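Local coordinates for protein mitochondrial enolase superfamily member 1 (Homo sapiens, PDB 4A35) that catalyses the magnesium-dependent dehydration of L-fuconate to 2-keto-3-deoxy-L-fuconate in the breakdown of L-fucose, at residues 186-191 with 379-384; 208-213 with 239-244; 216-221 with 244-249; 271-276 with 298-303. All blocks are in the same frame, centred on the assembly; numbering follows the deposited sequence.

Contact 1 (186-191 with 379-384); sequences QGYPAY and ASLENR. With EDO (1,2-ethanediol), chain G.
Leu381 lays its CD2 methyl against the ring of Tyr188. The closest ring atom is Tyr188 CE2, 3.3 Å from Leu381 CD2, and CZ comes next. Tyr188 CG stands anti to the backbone N (chi1 -160°), on the loop's side. The methyl approaches obliquely, and the two side chains slide past each other in opposite directions. Arg384 meets the edge of the same ring, with Arg384 CB 3.3 Å from Tyr188 OH. The other Leu381 methyl, CD1, rests 3.9 Å from Pro189 CD. That proline carbon also sits over one face of the Tyr188 ring, toward its rim. An alanine in place of Tyr188 would probably leave Leu381 CD2 without its aromatic partner and open a gap beside Arg384 CB.

No hydrogen bond joins the two segments; the loop is shaped from within. Arg384 N bonds Leu381 O at 3.0 Å and closes a type II turn. Overlapping its start, Glu382 N bonds Ser380 OG at 3.1 Å, an ST turn. Leu381 N donates to O2 of an ethanediol, probably from the crystallisation liquor, at 2.8 Å and 170°. Farther out, Ile370, Ile371 and Tyr374 of helix 362-377 pack on Tyr188. Tyr188 and Ser380 belong, with Asp373, to a magnesium site distinct from the one formed by Asp251, Glu277 and Glu306. The arrangement is a helix-to-strand loop of the enolase-superfamily barrel domain, laid against strand 188-192 beside that ion.

Contact 2 (208-213 with 239-244); sequences LCAQAL and RDMIGP
Met241 and Ile242, at the end of helix 228-242, meet Cys209, Ala210 and Leu213 of helix 202-214. Two residues before Met241, Arg239 turns to its own helix end. Its NH1 bonds Gly243 O at 2.9 Å, and that oxygen lies in the guanidinium plane. The same NH1 also reaches Lys246 O, while NH2 bonds Phe271 O, so one side chain ties the helix end to two later parts of the chain.

Met241 does most of the touching. Its CG lies 3.8 Å from Cys209 CB. The chain then bends at chi2 and chi3 (-67° and -65°), and its CE ends 3.7 Å from Ala210 CB. The backbone joins in, with Met241 O 3.3 Å from Leu213 CD1. Ile242 offers its CG2 branch, 4.1 Å from Leu213 CD2, and the two side chains cross at about a right angle. Both also touch Phe220 of strand 219-223. At Gly243 the helix ends with positive phi (82°), and Gly243 N bonds Arg239 O at 2.9 Å.

No hydrogen bond crosses the contact; its side chains meet through apolar atoms. It is the side-by-side packing of successive helices on the outside of a TIM-type beta/alpha barrel, with a barrel strand beneath them.

Contact 3 (216-221 with 244-249); sequences GWTRFK and PEKTLM
Lys246 crosses Thr218 at about a right angle and touches it along most of its length. Its CB lies 3.4 Å from Thr218 O. CG stays near the same oxygen, at 3.7 Å. CD passes 3.9 Å from Thr218 CA, and CE comes within 4.1 Å of Thr218 CG2. The chain bends at chi4 (70°), and NZ forms a salt bridge of 2.7 Å with Glu245 OE2, from above the carboxylate plane. NZ also bonds Ile242 O. An alanine here would probably leave the Glu245 carboxylate without its cationic mate and Thr218 CG2 without its aliphatic cover.

Beyond this pair the segments become parallel strands 219-221 and 247-249, crossing at -17°. With helix 228-242 they form a beta-alpha-beta unit of the TIM-type barrel. Phe220 N bonds Thr247 O at 2.8 Å, and Met249 N bonds Phe220 O at the same length. Thr247 N shares its single N-H between Thr218 O, a longer bond, and a water that itself donates to Thr218 O.

Arg219 CG packs near Thr247 CB. Another water accepts from Arg219 NE and sits 3.1 Å from Thr247 OG1, while Arg219 NH1 bonds Ala190 O. Lys221, a substrate-binding residue by similarity, leads its tip away from Met249. Its NZ bonds Tyr191 OH and forms salt bridges with Glu277 and Glu387 near the catalytic magnesium ion.

Contact 4 (271-276 with 298-303); sequences FKPLWI and LGIGIA
Trp275 pairs with Gly301, and Ile276 with Ile302, in parallel register. Strands 275-277 and 301-304, with helix 285-295 between them in the chain, make a beta-alpha-beta unit of the TIM-type barrel.

Three backbone bonds hold the pairing. Gly301 N donates to Leu274 O at 3.1 Å. Ile276 N reaches Gly301 O, nearly in line with the carbonyl bond. Ala303 N bonds Ile276 O with an almost straight N-H (173°), although it stands above that carbonyl plane. Near the first of these bonds, a water donates to both Leu274 O and Gly299 O, each 2.7 Å away. Leu274 O therefore receives two donors.

The apolar contacts form a second group. Ile276 and Ile302 lie side by side and point the same way, with Ile276 CG2 3.7 Å from Ile302 CD1. Both face helix 285-295, where Leu295 touches them. Ile300 CG2 adds to this side, 4.1 Å from Ile276 CG2. Farther back, Ile300 CD1 meets Pro273 CG at 3.9 Å, and these two side chains cross obliquely.

The aromatic contact lies on the face of the sheet that bears Trp275. Trp275 CG stands between the backbone N and the carbonyl carbon (chi1 72°), which puts it 3.7 Å from Ala303 CB. The indole NE1 bonds Glu277, a ligand of the catalytic magnesium ion. Over one face of the indole sits Ala303 CB in a CH-pi contact, 3.6 Å from the centroid of the Trp275 five-membered ring and 10° off its normal.

How the contacts relate
Contacts 3 and 4 share one parallel sheet. Strands 247-251 and 275-277 are neighbours in it, and Leu248 O meets Leu274 N. Contact 4 is mostly buried; the other three are partly buried. Contacts 3 and 4 are ruled by backbone bonds, whereas contacts 1 and 2 have no hydrogen bond across them and rely on apolar side chains. Contact 2 lies on the outer helices and packs on contact 3 through Ala212 and Phe220, while Arg239 links it to contact 4. Contact 1 reaches the active-site side of contact 3 through Tyr191 and Lys221, yet its own centre lies about 14 Å from that of contact 3.

Contact 1 (186-191 with 379-384)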
# COMPACT_ATOMS: atom_id res chain seq x y z
N GLN A 186 -35.61 -6.40 -13.37
CA GLN A 186 -35.29 -5.01 -13.67
C GLN A 186 -33.81 -4.65 -13.60
O GLN A 186 -33.46 -3.56 -14.05
CB GLN A 186 -36.08 -4.07 -12.70
CG GLN A 186 -37.63 -4.31 -12.77
CD GLN A 186 -38.28 -4.00 -14.11
OE1 GLN A 186 -37.75 -3.25 -14.94
NE2 GLN A 186 -39.45 -4.57 -14.36
N GLY A 187 -32.98 -5.48 -12.98
CA GLY A 187 -31.55 -5.22 -12.90
C GLY A 187 -31.16 -4.26 -11.81
O GLY A 187 -32.01 -3.74 -11.07
N TYR A 188 -29.84 -4.00 -11.71
CA TYR A 188 -29.24 -3.14 -10.69
C TYR A 188 -29.01 -1.75 -11.27
O TYR A 188 -28.34 -1.64 -12.29
CB TYR A 188 -27.93 -3.75 -10.14
CG TYR A 188 -27.58 -3.14 -8.80
CD1 TYR A 188 -27.02 -1.87 -8.72
CD2 TYR A 188 -27.93 -3.78 -7.61
CE1 TYR A 188 -26.80 -1.25 -7.48
CE2 TYR A 188 -27.70 -3.18 -6.37
CZ TYR A 188 -27.12 -1.92 -6.31
OH TYR A 188 -26.91 -1.33 -5.09
N PRO A 189 -29.53 -0.68 -10.61
CA PRO A 189 -29.46 0.66 -11.20
C PRO A 189 -28.01 1.12 -11.41
O PRO A 189 -27.15 0.88 -10.55
CB PRO A 189 -30.19 1.53 -10.17
CG PRO A 189 -30.02 0.76 -8.83
CD PRO A 189 -30.29 -0.66 -9.34
N ALA A 190 -27.73 1.72 -12.59
CA ALA A 190 -26.38 2.20 -12.92
C ALA A 190 -26.33 3.70 -13.24
O ALA A 190 -27.35 4.35 -13.44
CB ALA A 190 -25.84 1.42 -14.14
N TYR A 191 -25.11 4.24 -13.23
CA TYR A 191 -24.85 5.60 -13.70
C TYR A 191 -23.79 5.46 -14.76
O TYR A 191 -23.02 4.46 -14.72
CB TYR A 191 -24.42 6.54 -12.57
CG TYR A 191 -23.04 6.31 -11.96
CD1 TYR A 191 -21.92 6.96 -12.47
CD2 TYR A 191 -22.90 5.61 -10.76
CE1 TYR A 191 -20.67 6.82 -11.86
CE2 TYR A 191 -21.66 5.53 -10.10
CZ TYR A 191 -20.55 6.14 -10.66
OH TYR A 191 -19.33 6.04 -10.06
N ALA A 379 -30.25 -5.29 1.34
CA ALA A 379 -31.68 -5.40 1.05
C ALA A 379 -32.29 -4.03 0.68
O ALA A 379 -33.42 -3.70 1.10
CB ALA A 379 -32.41 -6.03 2.23
N SER A 380 -31.50 -3.19 -0.02
CA SER A 380 -31.96 -1.85 -0.42
C SER A 380 -31.20 -1.31 -1.61
O SER A 380 -30.01 -1.63 -1.78
CB SER A 380 -31.77 -0.85 0.74
OG SER A 380 -32.37 0.40 0.44
N LEU A 381 -31.87 -0.42 -2.36
CA LEU A 381 -31.31 0.35 -3.48
C LEU A 381 -31.23 1.82 -3.13
O LEU A 381 -30.71 2.63 -3.89
CB LEU A 381 -32.11 0.14 -4.77
CG LEU A 381 -32.10 -1.29 -5.32
CD1 LEU A 381 -32.97 -1.38 -6.59
CD2 LEU A 381 -30.64 -1.80 -5.55
N GLU A 382 -31.76 2.17 -1.97
CA GLU A 382 -31.73 3.55 -1.51
C GLU A 382 -30.29 4.05 -1.40
O GLU A 382 -29.45 3.42 -0.72
CB GLU A 382 -32.45 3.70 -0.18
CG GLU A 382 -32.65 5.16 0.16
CD GLU A 382 -33.47 5.41 1.40
OE1 GLU A 382 -34.15 4.48 1.89
OE2 GLU A 382 -33.42 6.56 1.89
N ASN A 383 -30.00 5.20 -2.06
CA ASN A 383 -28.68 5.82 -2.09
C ASN A 383 -27.61 4.92 -2.72
O ASN A 383 -26.40 5.21 -2.59
CB ASN A 383 -28.23 6.22 -0.67
CG ASN A 383 -29.13 7.26 -0.06
OD1 ASN A 383 -29.57 8.15 -0.75
ND2 ASN A 383 -29.49 7.11 1.20
N ARG A 384 -28.03 3.86 -3.47
CA ARG A 384 -27.05 2.92 -4.04
C ARG A 384 -27.22 2.86 -5.55
O ARG A 384 -28.34 2.92 -6.07
CB ARG A 384 -27.17 1.51 -3.43
CG ARG A 384 -26.87 1.51 -1.92
CD ARG A 384 -27.49 0.29 -1.26
NE ARG A 384 -27.11 0.16 0.15
CZ ARG A 384 -27.75 0.68 1.19
NH1 ARG A 384 -28.84 1.44 1.01
NH2 ARG A 384 -27.32 0.44 2.43
C1 EDO G . -36.38 -1.81 -2.15
O1 EDO G . -35.75 -3.07 -2.12
C2 EDO G . -35.53 -0.76 -2.87
O2 EDO G . -34.64 -0.18 -1.94

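Contact 2 (208-213 with 239-244)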
# COMPACT_ATOMS: atom_id res chain seq x y z
N LEU A 208 -21.96 13.47 -26.63
CA LEU A 208 -21.95 12.32 -25.70
C LEU A 208 -23.14 12.36 -24.73
O LEU A 208 -23.80 11.32 -24.51
CB LEU A 208 -20.65 12.28 -24.91
CG LEU A 208 -19.41 11.99 -25.75
CD1 LEU A 208 -18.18 12.30 -24.93
CD2 LEU A 208 -19.41 10.53 -26.26
N CYS A 209 -23.44 13.55 -24.19
CA CYS A 209 -24.59 13.77 -23.30
C CYS A 209 -25.90 13.43 -24.01
O CYS A 209 -26.70 12.66 -23.47
CB CYS A 209 -24.61 15.21 -22.80
SG CYS A 209 -23.34 15.56 -21.56
N ALA A 210 -26.12 14.01 -25.21
CA ALA A 210 -27.32 13.76 -26.00
C ALA A 210 -27.50 12.28 -26.28
O ALA A 210 -28.61 11.75 -26.13
CB ALA A 210 -27.27 14.56 -27.31
N GLN A 211 -26.41 11.58 -26.65
CA GLN A 211 -26.49 10.14 -26.94
C GLN A 211 -26.86 9.34 -25.67
O GLN A 211 -27.78 8.52 -25.69
CB GLN A 211 -25.18 9.63 -27.57
CG GLN A 211 -25.22 8.16 -27.99
CD GLN A 211 -26.19 7.91 -29.13
OE1 GLN A 211 -26.08 8.48 -30.22
NE2 GLN A 211 -27.17 7.03 -28.90
N ALA A 212 -26.19 9.64 -24.53
CA ALA A 212 -26.50 8.98 -23.25
C ALA A 212 -27.97 9.22 -22.87
O ALA A 212 -28.68 8.27 -22.53
CB ALA A 212 -25.57 9.51 -22.16
N LEU A 213 -28.45 10.49 -22.97
CA LEU A 213 -29.85 10.80 -22.62
C LEU A 213 -30.83 10.00 -23.52
O LEU A 213 -31.80 9.41 -23.01
CB LEU A 213 -30.12 12.30 -22.74
CG LEU A 213 -29.47 13.18 -21.66
CD1 LEU A 213 -29.47 14.64 -22.08
CD2 LEU A 213 -30.13 12.95 -20.26
N ARG A 239 -24.95 19.79 -16.86
CA ARG A 239 -26.12 20.19 -16.08
C ARG A 239 -27.22 20.83 -16.98
O ARG A 239 -28.39 20.51 -16.77
CB ARG A 239 -25.70 21.10 -14.88
CG ARG A 239 -26.81 21.45 -13.89
CD ARG A 239 -27.64 20.26 -13.45
NE ARG A 239 -27.16 19.68 -12.20
CZ ARG A 239 -27.64 18.56 -11.68
NH1 ARG A 239 -28.57 17.86 -12.34
NH2 ARG A 239 -27.19 18.11 -10.52
N ASP A 240 -26.84 21.59 -18.04
CA ASP A 240 -27.79 22.17 -19.00
C ASP A 240 -28.41 21.09 -19.91
O ASP A 240 -29.56 21.27 -20.33
CB ASP A 240 -27.12 23.23 -19.88
CG ASP A 240 -26.75 24.54 -19.19
OD1 ASP A 240 -27.24 24.78 -18.03
OD2 ASP A 240 -25.94 25.30 -19.76
N MET A 241 -27.64 20.03 -20.27
CA MET A 241 -28.14 18.93 -21.13
C MET A 241 -29.07 18.02 -20.34
O MET A 241 -30.10 17.62 -20.86
CB MET A 241 -27.00 18.06 -21.71
CG MET A 241 -26.09 18.70 -22.77
SD MET A 241 -26.83 19.11 -24.36
CE MET A 241 -27.23 17.46 -24.98
N ILE A 242 -28.68 17.66 -19.10
CA ILE A 242 -29.41 16.68 -18.29
C ILE A 242 -30.55 17.29 -17.43
O ILE A 242 -31.45 16.56 -17.02
CB ILE A 242 -28.45 15.80 -17.42
CG1 ILE A 242 -27.91 16.53 -16.16
CG2 ILE A 242 -27.31 15.21 -18.30
CD1 ILE A 242 -27.17 15.59 -15.12
N GLY A 243 -30.52 18.60 -17.18
CA GLY A 243 -31.56 19.24 -16.37
C GLY A 243 -31.34 19.10 -14.86
O GLY A 243 -30.48 18.32 -14.41
N PRO A 244 -32.16 19.80 -14.03
CA PRO A 244 -31.96 19.75 -12.56
C PRO A 244 -32.43 18.47 -11.85
O PRO A 244 -31.95 18.19 -10.75
CB PRO A 244 -32.80 20.94 -12.06
CG PRO A 244 -33.92 21.05 -13.09
CD PRO A 244 -33.22 20.76 -14.40

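Contact 3 (216-221 with 244-249)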
# COMPACT_ATOMS: atom_id res chain seq x y z
N GLY A 216 -31.24 6.34 -22.62
CA GLY A 216 -31.92 6.12 -21.34
C GLY A 216 -31.13 6.43 -20.07
O GLY A 216 -31.64 6.16 -18.98
N TRP A 217 -29.89 6.95 -20.17
CA TRP A 217 -29.14 7.28 -18.94
C TRP A 217 -29.73 8.51 -18.25
O TRP A 217 -30.10 9.46 -18.92
CB TRP A 217 -27.63 7.48 -19.23
CG TRP A 217 -26.99 6.22 -19.72
CD1 TRP A 217 -26.82 5.84 -21.02
CD2 TRP A 217 -26.59 5.10 -18.91
NE1 TRP A 217 -26.26 4.57 -21.07
CE2 TRP A 217 -26.09 4.11 -19.79
CE3 TRP A 217 -26.54 4.88 -17.52
CZ2 TRP A 217 -25.57 2.89 -19.31
CZ3 TRP A 217 -26.00 3.69 -17.05
CH2 TRP A 217 -25.56 2.70 -17.94
N THR A 218 -29.79 8.50 -16.90
CA THR A 218 -30.34 9.61 -16.12
C THR A 218 -29.42 9.98 -14.95
O THR A 218 -29.73 10.90 -14.21
CB THR A 218 -31.76 9.26 -15.59
OG1 THR A 218 -31.66 8.16 -14.68
CG2 THR A 218 -32.79 9.00 -16.71
N ARG A 219 -28.26 9.25 -14.76
CA ARG A 219 -27.29 9.46 -13.69
C ARG A 219 -25.89 9.56 -14.34
O ARG A 219 -25.52 8.69 -15.13
CB ARG A 219 -27.37 8.33 -12.68
CG ARG A 219 -28.79 8.05 -12.20
CD ARG A 219 -28.82 6.83 -11.28
NE ARG A 219 -30.22 6.46 -11.06
CZ ARG A 219 -30.84 5.47 -11.69
NH1 ARG A 219 -30.18 4.67 -12.51
NH2 ARG A 219 -32.14 5.25 -11.47
N PHE A 220 -25.19 10.65 -14.08
CA PHE A 220 -23.96 11.01 -14.77
C PHE A 220 -22.82 11.42 -13.86
O PHE A 220 -22.99 12.23 -12.96
CB PHE A 220 -24.28 12.23 -15.71
CG PHE A 220 -25.18 11.90 -16.87
CD1 PHE A 220 -26.57 11.86 -16.71
CD2 PHE A 220 -24.66 11.70 -18.14
CE1 PHE A 220 -27.41 11.57 -17.79
CE2 PHE A 220 -25.50 11.38 -19.22
CZ PHE A 220 -26.87 11.36 -19.04
N LYS A 221 -21.61 10.90 -14.18
CA LYS A 221 -20.43 11.32 -13.46
C LYS A 221 -19.63 12.24 -14.34
O LYS A 221 -19.66 12.13 -15.57
CB LYS A 221 -19.56 10.13 -12.96
CG LYS A 221 -18.50 10.58 -11.94
CD LYS A 221 -18.21 9.55 -10.85
CE LYS A 221 -17.19 8.62 -11.40
NZ LYS A 221 -16.95 7.47 -10.48
N PRO A 244 -32.16 19.80 -14.03
CA PRO A 244 -31.96 19.75 -12.56
C PRO A 244 -32.43 18.47 -11.85
O PRO A 244 -31.95 18.19 -10.75
CB PRO A 244 -32.80 20.94 -12.06
CG PRO A 244 -33.92 21.05 -13.09
CD PRO A 244 -33.22 20.76 -14.40
N GLU A 245 -33.40 17.74 -12.39
CA GLU A 245 -33.93 16.54 -11.72
C GLU A 245 -32.99 15.31 -11.87
O GLU A 245 -33.19 14.32 -11.14
CB GLU A 245 -35.35 16.19 -12.22
CG GLU A 245 -35.42 15.37 -13.51
CD GLU A 245 -35.13 16.04 -14.85
OE1 GLU A 245 -34.81 17.25 -14.89
OE2 GLU A 245 -35.25 15.33 -15.88
N LYS A 246 -32.01 15.35 -12.81
CA LYS A 246 -31.09 14.20 -13.05
C LYS A 246 -29.84 14.26 -12.12
O LYS A 246 -29.43 15.33 -11.66
CB LYS A 246 -30.73 14.09 -14.55
CG LYS A 246 -31.94 13.67 -15.38
CD LYS A 246 -31.66 13.26 -16.83
CE LYS A 246 -32.96 13.05 -17.57
NZ LYS A 246 -33.70 14.34 -17.81
N THR A 247 -29.27 13.07 -11.79
CA THR A 247 -28.18 12.93 -10.87
C THR A 247 -26.84 13.22 -11.54
O THR A 247 -26.51 12.65 -12.57
CB THR A 247 -28.14 11.51 -10.24
OG1 THR A 247 -29.41 11.24 -9.65
CG2 THR A 247 -27.04 11.37 -9.17
N LEU A 248 -26.11 14.12 -10.92
CA LEU A 248 -24.75 14.46 -11.31
C LEU A 248 -23.78 14.12 -10.16
O LEU A 248 -24.00 14.57 -9.04
CB LEU A 248 -24.65 15.96 -11.68
CG LEU A 248 -23.24 16.45 -12.10
CD1 LEU A 248 -22.77 15.74 -13.41
CD2 LEU A 248 -23.23 18.01 -12.24
N MET A 249 -22.69 13.37 -10.45
CA MET A 249 -21.64 13.06 -9.49
C MET A 249 -20.32 13.63 -10.00
O MET A 249 -20.06 13.58 -11.20
CB MET A 249 -21.49 11.55 -9.23
CG MET A 249 -22.76 10.92 -8.79
SD MET A 249 -23.58 10.08 -10.20
CE MET A 249 -24.10 8.67 -9.31
O HOH W 1 -31.31 10.88 -12.06
O HOH W 2 -30.36 8.47 -8.70

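Contact 4 (271-276 with 298-303)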
# COMPACT_ATOMS: atom_id res chain seq x y z
N PHE A 271 -23.59 23.41 -9.15
CA PHE A 271 -24.04 22.36 -10.08
C PHE A 271 -24.83 21.26 -9.34
O PHE A 271 -25.32 20.32 -9.98
CB PHE A 271 -22.84 21.79 -10.87
CG PHE A 271 -22.15 22.88 -11.66
CD1 PHE A 271 -22.78 23.50 -12.74
CD2 PHE A 271 -20.86 23.30 -11.32
CE1 PHE A 271 -22.15 24.53 -13.45
CE2 PHE A 271 -20.22 24.30 -12.03
CZ PHE A 271 -20.87 24.92 -13.10
N LYS A 272 -25.00 21.41 -8.02
CA LYS A 272 -25.73 20.48 -7.15
C LYS A 272 -25.28 19.02 -7.36
O LYS A 272 -26.11 18.12 -7.63
CB LYS A 272 -27.27 20.59 -7.31
CG LYS A 272 -27.82 22.03 -7.22
CD LYS A 272 -27.51 22.69 -5.89
CE LYS A 272 -28.34 23.95 -5.71
NZ LYS A 272 -27.78 24.81 -4.63
N PRO A 273 -23.97 18.75 -7.16
CA PRO A 273 -23.50 17.34 -7.26
C PRO A 273 -24.03 16.45 -6.11
O PRO A 273 -24.12 16.92 -4.97
CB PRO A 273 -21.97 17.49 -7.17
CG PRO A 273 -21.74 18.73 -6.40
CD PRO A 273 -22.87 19.68 -6.80
N LEU A 274 -24.43 15.21 -6.40
CA LEU A 274 -24.83 14.29 -5.31
C LEU A 274 -23.63 13.98 -4.38
O LEU A 274 -23.73 13.94 -3.12
CB LEU A 274 -25.40 12.98 -5.90
CG LEU A 274 -25.66 11.85 -4.86
CD1 LEU A 274 -26.81 12.25 -3.88
CD2 LEU A 274 -26.00 10.55 -5.56
N TRP A 275 -22.47 13.74 -5.00
CA TRP A 275 -21.28 13.47 -4.26
C TRP A 275 -20.05 14.01 -4.95
O TRP A 275 -20.05 14.29 -6.19
CB TRP A 275 -21.09 11.95 -3.99
CG TRP A 275 -20.70 11.05 -5.14
CD1 TRP A 275 -19.54 11.09 -5.86
CD2 TRP A 275 -21.36 9.82 -5.49
NE1 TRP A 275 -19.49 10.01 -6.74
CE2 TRP A 275 -20.58 9.21 -6.52
CE3 TRP A 275 -22.55 9.18 -5.05
CZ2 TRP A 275 -20.93 7.97 -7.09
CZ3 TRP A 275 -22.91 7.98 -5.64
CH2 TRP A 275 -22.09 7.37 -6.62
N ILE A 276 -19.00 14.17 -4.14
CA ILE A 276 -17.63 14.44 -4.61
C ILE A 276 -16.83 13.18 -4.27
O ILE A 276 -16.75 12.76 -3.09
CB ILE A 276 -16.94 15.75 -4.10
CG1 ILE A 276 -15.46 15.76 -4.65
CG2 ILE A 276 -16.89 15.84 -2.54
CD1 ILE A 276 -15.33 15.95 -6.27
N LEU A 298 -23.56 21.83 2.57
CA LEU A 298 -23.86 22.32 1.22
C LEU A 298 -24.73 21.28 0.47
O LEU A 298 -25.07 21.49 -0.69
CB LEU A 298 -22.57 22.60 0.42
CG LEU A 298 -21.64 23.68 0.93
CD1 LEU A 298 -20.41 23.74 0.07
CD2 LEU A 298 -22.35 25.05 0.99
N GLY A 299 -25.03 20.16 1.13
CA GLY A 299 -25.82 19.08 0.52
C GLY A 299 -25.02 18.11 -0.34
O GLY A 299 -25.60 17.37 -1.13
N ILE A 300 -23.68 18.14 -0.23
CA ILE A 300 -22.78 17.30 -1.00
C ILE A 300 -22.16 16.21 -0.10
O ILE A 300 -21.48 16.53 0.88
CB ILE A 300 -21.67 18.13 -1.69
CG1 ILE A 300 -22.29 19.32 -2.51
CG2 ILE A 300 -20.80 17.22 -2.61
CD1 ILE A 300 -21.29 20.35 -2.86
N GLY A 301 -22.34 14.95 -0.50
CA GLY A 301 -21.79 13.82 0.24
C GLY A 301 -20.40 13.53 -0.28
O GLY A 301 -20.03 13.94 -1.40
N ILE A 302 -19.64 12.76 0.51
CA ILE A 302 -18.28 12.36 0.10
C ILE A 302 -18.34 10.89 -0.26
O ILE A 302 -18.96 10.10 0.46
CB ILE A 302 -17.25 12.66 1.24
CG1 ILE A 302 -16.76 14.15 1.18
CG2 ILE A 302 -15.99 11.67 1.20
CD1 ILE A 302 -17.79 15.34 1.00
N ALA A 303 -17.73 10.54 -1.39
CA ALA A 303 -17.60 9.15 -1.87
C ALA A 303 -16.10 8.80 -1.99
O ALA A 303 -15.31 9.60 -2.48
CB ALA A 303 -18.26 8.99 -3.26
O HOH W 3 -25.82 14.67 -1.50